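Local coordinates for protein nucleoside-triphosphatase THEP1 (Aquifex aeolicus, PDB 1YE8) that hydrolyses nucleoside triphosphates, among them ATP, GTP, CTP, TTP and UTP, to the diphosphate and phosphate, and has no kinase activity, at residues Val75-Phe80 and Leu113-Phe118; Gly25-Gly30 and Arg100-Ile105; Trp32-Arg37 and Arg48-Glu53. All coordinates share one frame; numbering follows the deposited sequence.

Contact 1 of 3, residues Val75-Phe80 and Leu113-Phe118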
loop_
_atom_site.group_PDB
_atom_site.type_symbol
_atom_site.label_atom_id
_atom_site.label_comp_id
_atom_site.label_asym_id
_atom_site.label_seq_id
_atom_site.Cartn_x
_atom_site.Cartn_y
_atom_site.Cartn_z
ATOM N N VAL A 75 -2.729 -13.647 -10.736
ATOM C CA VAL A 75 -3.211 -12.301 -10.443
ATOM C C VAL A 75 -4.247 -11.853 -11.471
ATOM O O VAL A 75 -4.002 -11.877 -12.694
ATOM C CB VAL A 75 -2.060 -11.276 -10.417
ATOM C CG1 VAL A 75 -2.589 -9.867 -10.133
ATOM C CG2 VAL A 75 -1.017 -11.667 -9.372
ATOM N N ASN A 76 -5.411 -11.454 -10.963
ATOM C CA ASN A 76 -6.442 -10.879 -11.810
ATOM C C ASN A 76 -6.384 -9.360 -11.693
ATOM O O ASN A 76 -6.835 -8.759 -10.685
ATOM C CB ASN A 76 -7.815 -11.420 -11.434
ATOM C CG ASN A 76 -8.882 -11.015 -12.425
ATOM O OD1 ASN A 76 -8.940 -9.855 -12.840
ATOM N ND2 ASN A 76 -9.743 -11.973 -12.812
ATOM N N VAL A 77 -5.756 -8.758 -12.699
ATOM C CA VAL A 77 -5.497 -7.326 -12.711
ATOM C C VAL A 77 -6.808 -6.541 -12.642
ATOM O O VAL A 77 -6.887 -5.513 -11.970
ATOM C CB VAL A 77 -4.665 -6.938 -13.947
ATOM C CG1 VAL A 77 -4.656 -5.417 -14.164
ATOM C CG2 VAL A 77 -3.263 -7.504 -13.824
ATOM N N GLN A 78 -7.830 -7.029 -13.346
ATOM C CA GLN A 78 -9.134 -6.380 -13.394
ATOM C C GLN A 78 -9.802 -6.390 -12.012
ATOM O O GLN A 78 -10.357 -5.370 -11.581
ATOM C CB GLN A 78 -10.017 -7.043 -14.463
ATOM C CG GLN A 78 -9.573 -6.734 -15.916
ATOM C CD GLN A 78 -8.196 -7.324 -16.297
ATOM O OE1 GLN A 78 -7.368 -6.622 -16.894
ATOM N NE2 GLN A 78 -7.949 -8.600 -15.941
ATOM N N TYR A 79 -9.714 -7.511 -11.293
ATOM C CA TYR A 79 -10.280 -7.568 -9.953
ATOM C C TYR A 79 -9.580 -6.593 -9.016
ATOM O O TYR A 79 -10.224 -5.945 -8.202
ATOM C CB TYR A 79 -10.161 -8.973 -9.358
ATOM C CG TYR A 79 -11.064 -10.029 -9.979
ATOM C CD1 TYR A 79 -11.984 -9.717 -10.980
ATOM C CD2 TYR A 79 -11.008 -11.336 -9.514
ATOM C CE1 TYR A 79 -12.823 -10.707 -11.523
ATOM C CE2 TYR A 79 -11.838 -12.325 -10.038
ATOM C CZ TYR A 79 -12.732 -12.004 -11.040
ATOM O OH TYR A 79 -13.540 -13.020 -11.547
ATOM N N PHE A 80 -8.258 -6.509 -9.139
ATOM C CA PHE A 80 -7.494 -5.578 -8.325
ATOM C C PHE A 80 -7.915 -4.141 -8.630
ATOM O O PHE A 80 -8.221 -3.355 -7.724
ATOM C CB PHE A 80 -5.992 -5.773 -8.563
ATOM C CG PHE A 80 -5.140 -4.732 -7.900
ATOM C CD1 PHE A 80 -4.983 -4.747 -6.527
ATOM C CD2 PHE A 80 -4.495 -3.753 -8.642
ATOM C CE1 PHE A 80 -4.206 -3.772 -5.874
ATOM C CE2 PHE A 80 -3.702 -2.780 -8.019
ATOM C CZ PHE A 80 -3.559 -2.800 -6.626
ATOM N N LEU A 113 1.645 -4.444 -9.150
ATOM C CA LEU A 113 2.343 -3.701 -10.200
ATOM C C LEU A 113 2.101 -4.265 -11.603
ATOM O O LEU A 113 2.517 -3.654 -12.574
ATOM C CB LEU A 113 3.842 -3.563 -9.874
ATOM C CG LEU A 113 4.101 -2.583 -8.714
ATOM C CD1 LEU A 113 5.526 -2.724 -8.214
ATOM C CD2 LEU A 113 3.842 -1.140 -9.097
ATOM N N PHE A 114 1.395 -5.396 -11.718
ATOM C CA PHE A 114 0.936 -5.849 -13.031
ATOM C C PHE A 114 -0.075 -4.879 -13.639
ATOM O O PHE A 114 -0.291 -4.900 -14.848
ATOM C CB PHE A 114 0.306 -7.235 -12.940
ATOM C CG PHE A 114 1.288 -8.357 -12.834
ATOM C CD1 PHE A 114 2.156 -8.655 -13.884
ATOM C CD2 PHE A 114 1.313 -9.156 -11.705
ATOM C CE1 PHE A 114 3.053 -9.735 -13.778
ATOM C CE2 PHE A 114 2.206 -10.227 -11.603
ATOM C CZ PHE A 114 3.071 -10.506 -12.633
ATOM N N SER A 115 -0.672 -4.012 -12.827
ATOM C CA SER A 115 -1.647 -3.038 -13.332
ATOM C C SER A 115 -0.968 -1.750 -13.774
ATOM O O SER A 115 -0.374 -1.044 -12.948
ATOM C CB SER A 115 -2.685 -2.739 -12.243
ATOM O OG SER A 115 -3.360 -1.521 -12.494
ATOM N N LYS A 116 -1.065 -1.439 -15.065
ATOM C CA LYS A 116 -0.513 -0.204 -15.613
ATOM C C LYS A 116 -1.203 0.994 -14.979
ATOM O O LYS A 116 -0.564 1.977 -14.613
ATOM C CB LYS A 116 -0.657 -0.168 -17.144
ATOM C CG LYS A 116 -0.258 1.173 -17.759
ATOM C CD LYS A 116 0.114 1.057 -19.242
ATOM C CE LYS A 116 0.128 2.418 -19.931
ATOM N NZ LYS A 116 0.967 3.436 -19.213
ATOM N N LYS A 117 -2.522 0.916 -14.839
ATOM C CA LYS A 117 -3.253 2.002 -14.221
ATOM C C LYS A 117 -2.721 2.276 -12.808
ATOM O O LYS A 117 -2.553 3.431 -12.413
ATOM C CB LYS A 117 -4.752 1.691 -14.154
ATOM C CG LYS A 117 -5.463 1.713 -15.500
ATOM C CD LYS A 117 -6.919 1.349 -15.307
ATOM C CE LYS A 117 -7.651 1.128 -16.617
ATOM N NZ LYS A 117 -9.091 0.831 -16.358
ATOM N N PHE A 118 -2.444 1.210 -12.056
ATOM C CA PHE A 118 -1.898 1.354 -10.714
ATOM C C PHE A 118 -0.492 1.963 -10.756
ATOM O O PHE A 118 -0.196 2.873 -9.984
ATOM C CB PHE A 118 -1.879 -0.002 -10.018
ATOM C CG PHE A 118 -1.337 0.023 -8.604
ATOM C CD1 PHE A 118 -2.034 0.644 -7.559
ATOM C CD2 PHE A 118 -0.132 -0.612 -8.324
ATOM C CE1 PHE A 118 -1.536 0.631 -6.237
ATOM C CE2 PHE A 118 0.375 -0.624 -7.013
ATOM C CZ PHE A 118 -0.322 -0.001 -5.974
#
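The F80 ring drives its edge into one face of F118: CE2 of F80 stands 3.7 Å from CG of F118, and CZ of F80 sits above that same face, displaced from the centre toward the rim. With ring centroids 5.2 Å apart and planes at 84°, this is a T-shaped (edge-to-face) pair. Near the plane of the F80 ring, and so at its edge, lie CB of F118 and CB of S115. A further ring, F114, meets V75 at a slant, CG2 of V75 being 4.1 Å from CD2 of F114. The Y79 ring has ND2 of N76 over the centre of one face, 3.3 Å above its plane.

V77 presents one methyl to S115 and the other to F114. Its CG1, anti to the backbone N (chi1 167°), lies 3.8 Å from CB of S115, while CG2 reaches CB of F114 at 3.7 Å. V77 and S115 are also where the two backbones come nearest.

No hydrogen bond crosses between the segments; two polar side chains, N76 and S115, cap the helix starts. N76 is the N-cap of helix 77-97, its OD1 accepting from Y79 N at 2.9 Å with the donor above the carbonyl plane. S115 caps helix 116-126 in the same way, OG accepting from F118 N at 2.9 Å. The same OG is hydrogen-bonded to E81 OE2, which ties one helix start to the first turns of the other, and F59 of strand 56-61 adds a further ring against F80.

These are two N-capped helix starts meeting through V77, F80, S115 and F118, at the end of the alpha/beta domain where the antiparallel sheet meets the helices of the RecA-like core.

Contact 2 of 3, residues Gly25-Gly30 and Arg100-Ile105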
loop_
_atom_site.group_PDB
_atom_site.type_symbol
_atom_site.label_atom_id
_atom_site.label_comp_id
_atom_site.label_asym_id
_atom_site.label_seq_id
_atom_site.Cartn_x
_atom_site.Cartn_y
_atom_site.Cartn_z
ATOM N N GLY A 25 -8.388 7.375 11.552
ATOM C CA GLY A 25 -9.821 7.558 11.375
ATOM C C GLY A 25 -10.173 8.026 9.978
ATOM O O GLY A 25 -9.695 7.473 8.987
ATOM N N LYS A 26 -10.983 9.069 9.895
ATOM C CA LYS A 26 -11.502 9.562 8.627
ATOM C C LYS A 26 -10.413 10.234 7.792
ATOM O O LYS A 26 -10.632 10.560 6.621
ATOM C CB LYS A 26 -12.674 10.525 8.874
ATOM C CG LYS A 26 -13.929 9.851 9.435
ATOM C CD LYS A 26 -15.000 10.894 9.716
ATOM C CE LYS A 26 -16.358 10.258 9.989
ATOM N NZ LYS A 26 -16.855 10.597 11.357
ATOM N N ARG A 27 -9.229 10.423 8.368
ATOM C CA ARG A 27 -8.117 10.991 7.605
ATOM C C ARG A 27 -7.557 10.000 6.584
ATOM O O ARG A 27 -6.965 10.418 5.590
ATOM C CB ARG A 27 -6.983 11.404 8.531
ATOM C CG ARG A 27 -7.307 12.603 9.417
ATOM C CD ARG A 27 -6.263 12.814 10.505
ATOM N NE ARG A 27 -5.000 13.256 9.920
ATOM C CZ ARG A 27 -3.873 13.401 10.600
ATOM N NH1 ARG A 27 -3.856 13.151 11.905
ATOM N NH2 ARG A 27 -2.775 13.818 9.986
ATOM N N ALA A 28 -7.714 8.704 6.844
ATOM C CA ALA A 28 -7.071 7.673 6.032
ATOM C C ALA A 28 -7.979 7.236 4.895
ATOM O O ALA A 28 -9.129 6.859 5.139
ATOM C CB ALA A 28 -6.703 6.486 6.899
ATOM N N ILE A 29 -7.471 7.291 3.658
ATOM C CA ILE A 29 -8.245 6.838 2.488
ATOM C C ILE A 29 -7.335 5.996 1.596
ATOM O O ILE A 29 -6.252 6.450 1.212
ATOM C CB ILE A 29 -8.833 8.020 1.667
ATOM C CG1 ILE A 29 -9.559 9.052 2.547
ATOM C CG2 ILE A 29 -9.742 7.487 0.576
ATOM C CD1 ILE A 29 -9.773 10.434 1.842
ATOM N N GLY A 30 -7.763 4.785 1.251
ATOM C CA GLY A 30 -6.956 3.930 0.389
ATOM C C GLY A 30 -7.272 2.465 0.592
ATOM O O GLY A 30 -8.433 2.087 0.761
ATOM N N ARG A 100 -4.857 17.183 5.880
ATOM C CA ARG A 100 -5.044 16.242 6.981
ATOM C C ARG A 100 -5.208 14.810 6.472
ATOM O O ARG A 100 -4.966 13.856 7.208
ATOM C CB ARG A 100 -6.246 16.631 7.857
ATOM C CG ARG A 100 -6.117 17.979 8.554
ATOM C CD ARG A 100 -5.258 17.948 9.805
ATOM N NE ARG A 100 -5.839 17.116 10.853
ATOM C CZ ARG A 100 -5.184 16.702 11.930
ATOM N NH1 ARG A 100 -3.913 17.036 12.107
ATOM N NH2 ARG A 100 -5.805 15.946 12.826
ATOM N N LYS A 101 -5.640 14.665 5.223
ATOM C CA LYS A 101 -5.859 13.336 4.665
ATOM C C LYS A 101 -4.537 12.646 4.347
ATOM O O LYS A 101 -3.528 13.280 3.973
ATOM C CB LYS A 101 -6.737 13.391 3.400
ATOM C CG LYS A 101 -8.145 13.953 3.584
ATOM C CD LYS A 101 -9.050 13.118 4.470
ATOM C CE LYS A 101 -10.471 13.693 4.426
ATOM N NZ LYS A 101 -11.332 13.098 5.476
ATOM N N VAL A 102 -4.574 11.330 4.499
ATOM C CA VAL A 102 -3.416 10.468 4.267
ATOM C C VAL A 102 -3.851 9.337 3.350
ATOM O O VAL A 102 -4.791 8.594 3.674
ATOM C CB VAL A 102 -2.851 9.899 5.591
ATOM C CG1 VAL A 102 -1.632 9.022 5.315
ATOM C CG2 VAL A 102 -2.510 11.045 6.560
ATOM N N ILE A 103 -3.175 9.231 2.205
ATOM C CA ILE A 103 -3.432 8.164 1.236
ATOM C C ILE A 103 -2.770 6.886 1.726
ATOM O O ILE A 103 -1.615 6.918 2.146
ATOM C CB ILE A 103 -2.879 8.563 -0.156
ATOM C CG1 ILE A 103 -3.496 9.911 -0.588
ATOM C CG2 ILE A 103 -3.160 7.451 -1.169
ATOM C CD1 ILE A 103 -2.892 10.476 -1.859
ATOM N N ILE A 104 -3.492 5.765 1.645
ATOM C CA ILE A 104 -3.007 4.473 2.162
ATOM C C ILE A 104 -2.819 3.489 1.012
ATOM O O ILE A 104 -3.762 3.236 0.269
ATOM C CB ILE A 104 -4.015 3.879 3.179
ATOM C CG1 ILE A 104 -4.357 4.891 4.282
ATOM C CG2 ILE A 104 -3.512 2.551 3.711
ATOM C CD1 ILE A 104 -3.215 5.300 5.219
ATOM N N ILE A 105 -1.605 2.951 0.850
ATOM C CA ILE A 105 -1.338 2.038 -0.278
ATOM C C ILE A 105 -0.519 0.837 0.205
ATOM O O ILE A 105 0.724 0.901 0.262
ATOM C CB ILE A 105 -0.568 2.757 -1.440
ATOM C CG1 ILE A 105 -1.143 4.155 -1.749
ATOM C CG2 ILE A 105 -0.599 1.865 -2.701
ATOM C CD1 ILE A 105 -0.402 4.878 -2.876
#
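The carbonyl oxygen of R100 receives the side chain of R27: NE donates to R100 O over 2.8 Å, with an N-H...O angle of 179°. The acceptor lies in the guanidinium plane of R27, and CB and CG of R27 also pass close to it. A bend at chi3 (69°) places NE at R100 O; CZ continues anti to CG, and the flat group lies on that of R100. Their planes differ by 19° and their centres are 3.8 Å apart. Two like charges stacked this closely would be expected to repel; the C-terminal residues probably offset this, since R27 NH1 donates to E177 O and R100 NH1 to R178 O. An alanine in place of R27 would probably leave R100 O without its NE donor, E177 O without NH1, and one face of the R100 guanidinium without its stacking partner.

One residue on from R100, K101 bends at chi2 and its NZ donates to K26 O, the carbonyl preceding R27, at 2.9 Å from above the carbonyl plane. Its CD lies 3.8 Å from CD1 of I29.

The backbones then run parallel. V102 N donates to R27 O at 2.8 Å, I29 N to V102 O, and I104 N to I29 O, so A28 pairs with V102 and I29 with I103. A28 CB meets I104 CG1 at 3.9 Å on the face where helix 13-24 packs, whereas I29 and I103 point to the other face, against helix 77-97. At G30 a side chain would clash with I104 O. Such parallel pairing with helices on both faces is characteristic of a three-layered alpha/beta/alpha fold, here the RecA-like core of a P-loop NTPase: edge strand 28-29 lies beside strand 102-105, whose residues are predicted to belong to the ATP site.

Contact 3 of 3, residues Trp32-Arg37 and Arg48-Glu53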
loop_
_atom_site.group_PDB
_atom_site.type_symbol
_atom_site.label_atom_id
_atom_site.label_comp_id
_atom_site.label_asym_id
_atom_site.label_seq_id
_atom_site.Cartn_x
_atom_site.Cartn_y
_atom_site.Cartn_z
ATOM N N TRP A 32 -5.521 -1.697 1.820
ATOM C CA TRP A 32 -4.464 -2.621 2.198
ATOM C C TRP A 32 -4.743 -3.999 1.628
ATOM O O TRP A 32 -5.780 -4.217 0.977
ATOM C CB TRP A 32 -4.230 -2.659 3.723
ATOM C CG TRP A 32 -5.431 -3.103 4.531
ATOM C CD1 TRP A 32 -5.737 -4.378 4.924
ATOM C CD2 TRP A 32 -6.482 -2.264 5.018
ATOM N NE1 TRP A 32 -6.914 -4.379 5.639
ATOM C CE2 TRP A 32 -7.395 -3.096 5.708
ATOM C CE3 TRP A 32 -6.743 -0.887 4.954
ATOM C CZ2 TRP A 32 -8.556 -2.591 6.332
ATOM C CZ3 TRP A 32 -7.904 -0.393 5.562
ATOM C CH2 TRP A 32 -8.779 -1.249 6.243
ATOM N N THR A 33 -3.793 -4.907 1.815
ATOM C CA THR A 33 -3.866 -6.221 1.188
ATOM C C THR A 33 -3.689 -7.298 2.249
ATOM O O THR A 33 -2.662 -7.340 2.936
ATOM C CB THR A 33 -2.791 -6.327 0.083
ATOM O OG1 THR A 33 -3.113 -5.412 -0.977
ATOM C CG2 THR A 33 -2.813 -7.709 -0.596
ATOM N N GLU A 34 -4.705 -8.137 2.410
ATOM C CA GLU A 34 -4.676 -9.174 3.428
ATOM C C GLU A 34 -4.529 -10.544 2.814
ATOM O O GLU A 34 -5.042 -10.810 1.732
ATOM C CB GLU A 34 -5.949 -9.133 4.257
ATOM C CG GLU A 34 -5.979 -7.974 5.249
ATOM C CD GLU A 34 -7.088 -8.083 6.285
ATOM O OE1 GLU A 34 -7.654 -9.188 6.479
ATOM O OE2 GLU A 34 -7.408 -7.041 6.902
ATOM N N GLU A 35 -3.822 -11.423 3.514
ATOM C CA GLU A 35 -3.723 -12.814 3.097
ATOM C C GLU A 35 -5.085 -13.495 3.207
ATOM O O GLU A 35 -5.871 -13.221 4.132
ATOM C CB GLU A 35 -2.701 -13.562 3.967
ATOM C CG GLU A 35 -1.295 -12.968 3.973
ATOM C CD GLU A 35 -0.360 -13.682 4.940
ATOM O OE1 GLU A 35 -0.728 -13.840 6.129
ATOM O OE2 GLU A 35 0.743 -14.076 4.504
ATOM N N VAL A 36 -5.366 -14.369 2.243
ATOM C CA VAL A 36 -6.528 -15.236 2.299
ATOM C C VAL A 36 -6.037 -16.569 2.850
ATOM O O VAL A 36 -5.146 -17.191 2.272
ATOM C CB VAL A 36 -7.155 -15.428 0.902
ATOM C CG1 VAL A 36 -8.333 -16.398 0.969
ATOM C CG2 VAL A 36 -7.598 -14.070 0.324
ATOM N N ARG A 37 -6.594 -16.966 3.993
ATOM C CA ARG A 37 -6.196 -18.191 4.672
ATOM C C ARG A 37 -7.419 -19.023 5.035
ATOM O O ARG A 37 -8.461 -18.476 5.411
ATOM C CB ARG A 37 -5.426 -17.855 5.945
ATOM C CG ARG A 37 -3.999 -17.391 5.713
ATOM C CD ARG A 37 -3.220 -17.115 7.006
ATOM N NE ARG A 37 -1.887 -16.579 6.732
ATOM C CZ ARG A 37 -0.812 -17.313 6.457
ATOM N NH1 ARG A 37 -0.887 -18.642 6.414
ATOM N NH2 ARG A 37 0.348 -16.718 6.219
ATOM N N ARG A 48 -6.358 -10.551 -0.739
ATOM C CA ARG A 48 -7.584 -9.777 -0.832
ATOM C C ARG A 48 -7.266 -8.297 -0.657
ATOM O O ARG A 48 -6.603 -7.916 0.295
ATOM C CB ARG A 48 -8.563 -10.235 0.273
ATOM C CG ARG A 48 -9.982 -9.745 0.108
ATOM C CD ARG A 48 -10.937 -10.184 1.212
ATOM N NE ARG A 48 -10.466 -11.339 1.966
ATOM C CZ ARG A 48 -10.998 -12.564 1.915
ATOM N NH1 ARG A 48 -12.034 -12.840 1.131
ATOM N NH2 ARG A 48 -10.481 -13.525 2.660
ATOM N N ILE A 49 -7.743 -7.464 -1.564
ATOM C CA ILE A 49 -7.666 -6.012 -1.359
ATOM C C ILE A 49 -8.841 -5.608 -0.473
ATOM O O ILE A 49 -9.964 -6.083 -0.670
ATOM C CB ILE A 49 -7.643 -5.229 -2.722
ATOM C CG1 ILE A 49 -7.660 -3.716 -2.463
ATOM C CG2 ILE A 49 -8.771 -5.676 -3.657
ATOM C CD1 ILE A 49 -7.310 -2.862 -3.672
ATOM N N ILE A 50 -8.574 -4.777 0.534
ATOM C CA ILE A 50 -9.609 -4.269 1.430
ATOM C C ILE A 50 -9.451 -2.755 1.449
ATOM O O ILE A 50 -8.364 -2.262 1.745
ATOM C CB ILE A 50 -9.443 -4.854 2.846
ATOM C CG1 ILE A 50 -9.491 -6.396 2.774
ATOM C CG2 ILE A 50 -10.524 -4.283 3.771
ATOM C CD1 ILE A 50 -9.544 -7.134 4.114
ATOM N N THR A 51 -10.499 -2.013 1.095
ATOM C CA THR A 51 -10.404 -0.562 1.130
ATOM C C THR A 51 -10.772 0.026 2.483
ATOM O O THR A 51 -11.346 -0.649 3.335
ATOM C CB THR A 51 -11.239 0.114 0.045
ATOM O OG1 THR A 51 -12.628 0.042 0.423
ATOM C CG2 THR A 51 -11.091 -0.603 -1.322
ATOM N N THR A 52 -10.473 1.305 2.661
ATOM C CA THR A 52 -10.894 2.019 3.855
ATOM C C THR A 52 -12.415 2.190 3.937
ATOM O O THR A 52 -12.899 2.665 4.970
ATOM C CB THR A 52 -10.229 3.389 3.916
ATOM O OG1 THR A 52 -10.308 4.018 2.628
ATOM C CG2 THR A 52 -8.727 3.257 4.244
ATOM N N GLU A 53 -13.158 1.798 2.896
ATOM C CA GLU A 53 -14.631 1.768 2.952
ATOM C C GLU A 53 -15.175 0.373 3.166
ATOM O O GLU A 53 -16.395 0.164 3.133
ATOM C CB GLU A 53 -15.259 2.396 1.698
ATOM C CG GLU A 53 -14.985 3.877 1.545
ATOM C CD GLU A 53 -15.418 4.732 2.732
ATOM O OE1 GLU A 53 -16.317 4.324 3.530
ATOM O OE2 GLU A 53 -14.857 5.836 2.867
HETATM O O HOH W 1 -8.514 -11.811 4.163
#
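In W32, chi1 61° puts CG between the backbone N and the carbonyl carbon, and chi2 92° turns the indole so that one face meets I50 on the neighbouring strand. I50 CB stands over the five-membered ring, 4.1 Å from its centroid and 24° off the normal, a CH-pi contact. Its CG2 reaches CZ2 of W32 at 3.6 Å, and I50 O lies over one face of the ring system, toward the rim. At the edge, CG2 of T52 approaches CZ3.

E34 points to the same face of the sheet as W32 and I50. Its chain, extended beyond CG, passes I50 CD1, which is 3.4 Å from CD. The carboxylate then accepts from the indole: W32 NE1 donates to E34 OE2 over 3.0 Å, on the anti side. The same OE2 forms a salt bridge with K18, joining the hairpin to helix 13-24, whose first residues belong to the P-loop.

The backbone supplies the frame, an antiparallel beta hairpin of strands 31-36 and 46-51 at the edge of the second sheet. W32 with I50 and E34 with R48 are hydrogen-bonded pairs, two bonds each, R48 N to E34 O being 2.8 Å; T33 and I49 form the non-hydrogen-bonded pair between them.

Toward the loop end of the hairpin, V36 lays CG2 over one face of the R48 guanidinium, 3.8 Å from NH2. A water bridges the strands there, accepting from R48 NE and donating to E35 O. At the other end W32 touches T14, inferred to bind ATP, and T33 OG1 is hydrogen-bonded to D106 O.

From the N terminus, the chain passes helix 13-24 and enters contact 2 at 25-30, turns a corner at G30 and goes straight into contact 3. That hairpin closes first, with ten intervening residues, of which 38-43 are not modelled, between 32-37 and 48-53. The chain then opens contact 1 at 75-80, and helix 77-97 leads to 100-105, where contact 2 closes, so that along the chain contact 3 lies within its span. Contact 1 closes last, at 113-118, so contacts 1 and 2 cross. Contact 2 belongs to the parallel sheet, contact 3 to the antiparallel one, and contact 1 joins two helix starts. F118 packs on I105, F80 on I49, and T52 N probably hydrogen-bonds to G30 O.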